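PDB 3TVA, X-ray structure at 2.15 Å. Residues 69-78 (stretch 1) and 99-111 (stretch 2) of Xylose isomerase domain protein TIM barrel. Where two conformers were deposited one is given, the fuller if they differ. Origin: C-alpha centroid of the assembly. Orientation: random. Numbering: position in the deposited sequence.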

# COMPACT_ATOMS: atom_id res chain seq x y z
N VAL A 69 2.62 -7.68 -4.28
CA VAL A 69 1.29 -7.36 -3.77
C VAL A 69 0.45 -6.80 -4.92
O VAL A 69 0.95 -6.05 -5.76
CB VAL A 69 1.32 -6.27 -2.64
CG1 VAL A 69 -0.08 -6.05 -2.07
CG2 VAL A 69 2.30 -6.61 -1.49
N ILE A 70 -0.83 -7.15 -4.95
CA ILE A 70 -1.76 -6.52 -5.88
C ILE A 70 -2.77 -5.67 -5.10
O ILE A 70 -3.47 -6.17 -4.23
CB ILE A 70 -2.46 -7.55 -6.80
CG1 ILE A 70 -1.40 -8.17 -7.74
CG2 ILE A 70 -3.59 -6.88 -7.57
CD1 ILE A 70 -1.87 -9.35 -8.56
N PHE A 71 -2.85 -4.38 -5.42
CA PHE A 71 -3.63 -3.44 -4.62
C PHE A 71 -5.02 -3.20 -5.18
O PHE A 71 -5.19 -3.04 -6.39
CB PHE A 71 -2.89 -2.09 -4.50
CG PHE A 71 -2.29 -1.85 -3.14
CD1 PHE A 71 -1.04 -2.35 -2.82
CD2 PHE A 71 -2.99 -1.14 -2.18
CE1 PHE A 71 -0.49 -2.14 -1.56
CE2 PHE A 71 -2.46 -0.94 -0.92
CZ PHE A 71 -1.20 -1.44 -0.61
N GLY A 72 -6.02 -3.19 -4.32
CA GLY A 72 -7.35 -2.79 -4.73
C GLY A 72 -7.50 -1.28 -4.85
O GLY A 72 -6.80 -0.51 -4.20
N GLY A 73 -8.42 -0.86 -5.71
CA GLY A 73 -8.82 0.53 -5.84
C GLY A 73 -10.14 0.44 -6.58
O GLY A 73 -10.38 -0.53 -7.30
N PHE A 74 -11.01 1.43 -6.41
CA PHE A 74 -12.39 1.27 -6.84
C PHE A 74 -12.94 2.54 -7.44
O PHE A 74 -12.45 3.63 -7.13
CB PHE A 74 -13.28 0.87 -5.65
CG PHE A 74 -12.69 -0.19 -4.77
CD1 PHE A 74 -12.75 -1.53 -5.15
CD2 PHE A 74 -12.07 0.13 -3.58
CE1 PHE A 74 -12.21 -2.52 -4.33
CE2 PHE A 74 -11.52 -0.85 -2.76
CZ PHE A 74 -11.59 -2.18 -3.14
N ASP A 75 -13.94 2.40 -8.29
CA ASP A 75 -14.63 3.55 -8.86
C ASP A 75 -15.35 4.31 -7.75
O ASP A 75 -15.86 3.71 -6.80
CB ASP A 75 -15.62 3.10 -9.94
CG ASP A 75 -14.92 2.55 -11.18
OD1 ASP A 75 -15.30 1.45 -11.64
OD2 ASP A 75 -13.99 3.22 -11.68
N GLY A 76 -15.36 5.63 -7.88
CA GLY A 76 -16.03 6.50 -6.92
C GLY A 76 -15.18 6.87 -5.72
O GLY A 76 -15.65 7.56 -4.82
N GLU A 77 -13.93 6.43 -5.70
CA GLU A 77 -13.03 6.81 -4.61
C GLU A 77 -12.41 8.18 -4.90
O GLU A 77 -11.86 8.40 -5.98
CB GLU A 77 -11.94 5.77 -4.40
CG GLU A 77 -12.43 4.49 -3.74
CD GLU A 77 -11.29 3.57 -3.35
OE1 GLU A 77 -10.35 3.41 -4.17
OE2 GLU A 77 -11.32 3.02 -2.22
N SER A 78 -12.52 9.10 -3.96
CA SER A 78 -11.88 10.40 -4.15
C SER A 78 -11.05 10.85 -2.96
O SER A 78 -11.53 10.89 -1.83
CB SER A 78 -12.91 11.47 -4.49
OG SER A 78 -12.29 12.73 -4.51
N SER A 99 -20.34 -3.73 -3.28
CA SER A 99 -19.66 -3.74 -4.57
C SER A 99 -18.14 -3.82 -4.42
O SER A 99 -17.46 -4.49 -5.20
CB SER A 99 -20.04 -2.50 -5.39
OG SER A 99 -19.37 -2.51 -6.64
N ARG A 100 -17.60 -3.13 -3.43
CA ARG A 100 -16.15 -3.12 -3.25
C ARG A 100 -15.65 -4.40 -2.60
O ARG A 100 -14.55 -4.87 -2.90
CB ARG A 100 -15.71 -1.86 -2.51
CG ARG A 100 -15.98 -0.61 -3.34
CD ARG A 100 -15.56 0.67 -2.64
NE ARG A 100 -15.87 1.85 -3.44
CZ ARG A 100 -15.75 3.10 -3.00
NH1 ARG A 100 -15.32 3.32 -1.76
NH2 ARG A 100 -16.05 4.12 -3.80
N VAL A 101 -16.45 -4.97 -1.71
CA VAL A 101 -16.13 -6.28 -1.16
C VAL A 101 -16.05 -7.32 -2.28
O VAL A 101 -15.09 -8.10 -2.34
CB VAL A 101 -17.18 -6.69 -0.10
CG1 VAL A 101 -17.01 -8.17 0.32
CG2 VAL A 101 -17.06 -5.78 1.11
N ALA A 102 -17.06 -7.34 -3.16
CA ALA A 102 -17.07 -8.26 -4.30
C ALA A 102 -15.89 -8.00 -5.26
O ALA A 102 -15.28 -8.94 -5.78
CB ALA A 102 -18.43 -8.19 -5.07
N GLU A 103 -15.57 -6.74 -5.47
CA GLU A 103 -14.39 -6.39 -6.26
C GLU A 103 -13.09 -6.89 -5.63
O GLU A 103 -12.22 -7.37 -6.35
CB GLU A 103 -14.29 -4.89 -6.50
CG GLU A 103 -15.12 -4.39 -7.64
CD GLU A 103 -14.55 -3.10 -8.21
OE1 GLU A 103 -15.18 -2.04 -8.01
OE2 GLU A 103 -13.47 -3.15 -8.86
N MSE A 104 -12.95 -6.77 -4.31
CA MSE A 104 -11.72 -7.24 -3.64
C MSE A 104 -11.59 -8.75 -3.79
O MSE A 104 -10.48 -9.29 -3.92
CB MSE A 104 -11.70 -6.88 -2.14
CG MSE A 104 -11.16 -5.50 -1.81
SE MSE A 104 -9.37 -5.13 -2.53
CE MSE A 104 -8.38 -6.51 -1.67
N LYS A 105 -12.72 -9.44 -3.76
CA LYS A 105 -12.69 -10.89 -4.01
C LYS A 105 -12.29 -11.25 -5.44
O LYS A 105 -11.56 -12.21 -5.64
CB LYS A 105 -14.00 -11.56 -3.61
CG LYS A 105 -14.26 -11.50 -2.10
CD LYS A 105 -15.59 -12.16 -1.76
CE LYS A 105 -15.96 -11.90 -0.30
NZ LYS A 105 -17.28 -12.48 0.02
N GLU A 106 -12.74 -10.49 -6.44
CA GLU A 106 -12.27 -10.69 -7.81
C GLU A 106 -10.78 -10.37 -7.94
O GLU A 106 -10.07 -11.01 -8.70
CB GLU A 106 -13.00 -9.79 -8.80
CG GLU A 106 -14.46 -10.07 -8.99
CD GLU A 106 -15.11 -8.94 -9.79
OE1 GLU A 106 -16.28 -8.59 -9.47
OE2 GLU A 106 -14.43 -8.40 -10.71
N ILE A 107 -10.33 -9.36 -7.21
CA ILE A 107 -8.91 -9.00 -7.23
C ILE A 107 -8.09 -10.12 -6.58
O ILE A 107 -7.01 -10.47 -7.07
CB ILE A 107 -8.68 -7.62 -6.59
CG1 ILE A 107 -9.17 -6.52 -7.56
CG2 ILE A 107 -7.20 -7.40 -6.26
CD1 ILE A 107 -9.46 -5.19 -6.87
N SER A 108 -8.62 -10.71 -5.51
CA SER A 108 -8.02 -11.91 -4.91
C SER A 108 -7.94 -13.08 -5.91
O SER A 108 -6.91 -13.73 -6.01
CB SER A 108 -8.80 -12.32 -3.66
OG SER A 108 -8.31 -13.54 -3.11
N ASP A 109 -9.03 -13.32 -6.65
CA ASP A 109 -9.01 -14.33 -7.72
C ASP A 109 -7.92 -14.02 -8.78
O ASP A 109 -7.16 -14.89 -9.17
CB ASP A 109 -10.39 -14.42 -8.42
CG ASP A 109 -11.49 -14.89 -7.49
OD1 ASP A 109 -11.18 -15.45 -6.41
OD2 ASP A 109 -12.68 -14.69 -7.82
N PHE A 110 -7.86 -12.77 -9.22
CA PHE A 110 -6.85 -12.35 -10.19
C PHE A 110 -5.42 -12.55 -9.66
O PHE A 110 -4.55 -13.07 -10.38
CB PHE A 110 -7.08 -10.87 -10.55
CG PHE A 110 -6.07 -10.31 -11.53
CD1 PHE A 110 -4.95 -9.62 -11.08
CD2 PHE A 110 -6.28 -10.43 -12.90
CE1 PHE A 110 -4.03 -9.08 -11.97
CE2 PHE A 110 -5.36 -9.89 -13.80
CZ PHE A 110 -4.23 -9.22 -13.33
N ALA A 111 -5.18 -12.14 -8.41
CA ALA A 111 -3.87 -12.32 -7.79
C ALA A 111 -3.47 -13.81 -7.71
O ALA A 111 -2.31 -14.17 -7.89
CB ALA A 111 -3.84 -11.69 -6.39
O HOH W 1 -17.06 1.23 -6.12
O HOH W 2 -14.41 -0.15 -9.44

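Strand 69-71 and the loop after it pack against helix 99-111, which runs nearly antiparallel to the strand (151°) with a closest axis approach of 9.3 Å; the two stretches together bury 568 Å². At the strand end the bump is Ile 70. Its side chain reaches into a hollow lined by Ile 107, Phe 110 and Ala 111: Ile 70 CG2 lies 3.9 Å from Ile 107 CG2, and Ile 70 CD1 lies 3.8 Å from Ala 111 CB and 4.0 Å from Phe 110 CD1, meeting that ring at its edge. Val 69 and Phe 71 point away. At Gly 72 the relief reverses. The bare backbone makes room for the helix, with Gly 72 CA 3.8 Å from both Met 104 SE (selenomethionine) and Ile 107 CD1; a CB here would sit 2.4 Å from that selenium, a clash. Phe 74 is the next bump, its ring bordered by Arg 100, Glu 103 and Met 104. Arg 100 CB stands 3.9 Å from the centroid of the Phe 74 ring, almost on the ring normal, a CH-pi contact, while Phe 74 CZ touches Met 104 CG at 3.6 Å by its edge. The extended Arg 100 side chain then passes Phe 74 CB, 3.5 Å from Arg 100 NE, to the type II turn 74-77. There Arg 100 NH2 donates a hydrogen bond to Asp 75 O (3.0 Å), near the guanidinium plane, and Glu 77 CG covers one guanidinium face, 3.6 Å from Arg 100 NH2. Glu 77 OE1 also accepts a hydrogen bond from Phe 74 N (3.1 Å), bracing the turn from within. Water 1 links Asp 75 O (2.8 Å) to Arg 100 NE (3.0 Å), and water 2 links Asp 75 N (2.8 Å) to Glu 103 OE1 (2.5 Å).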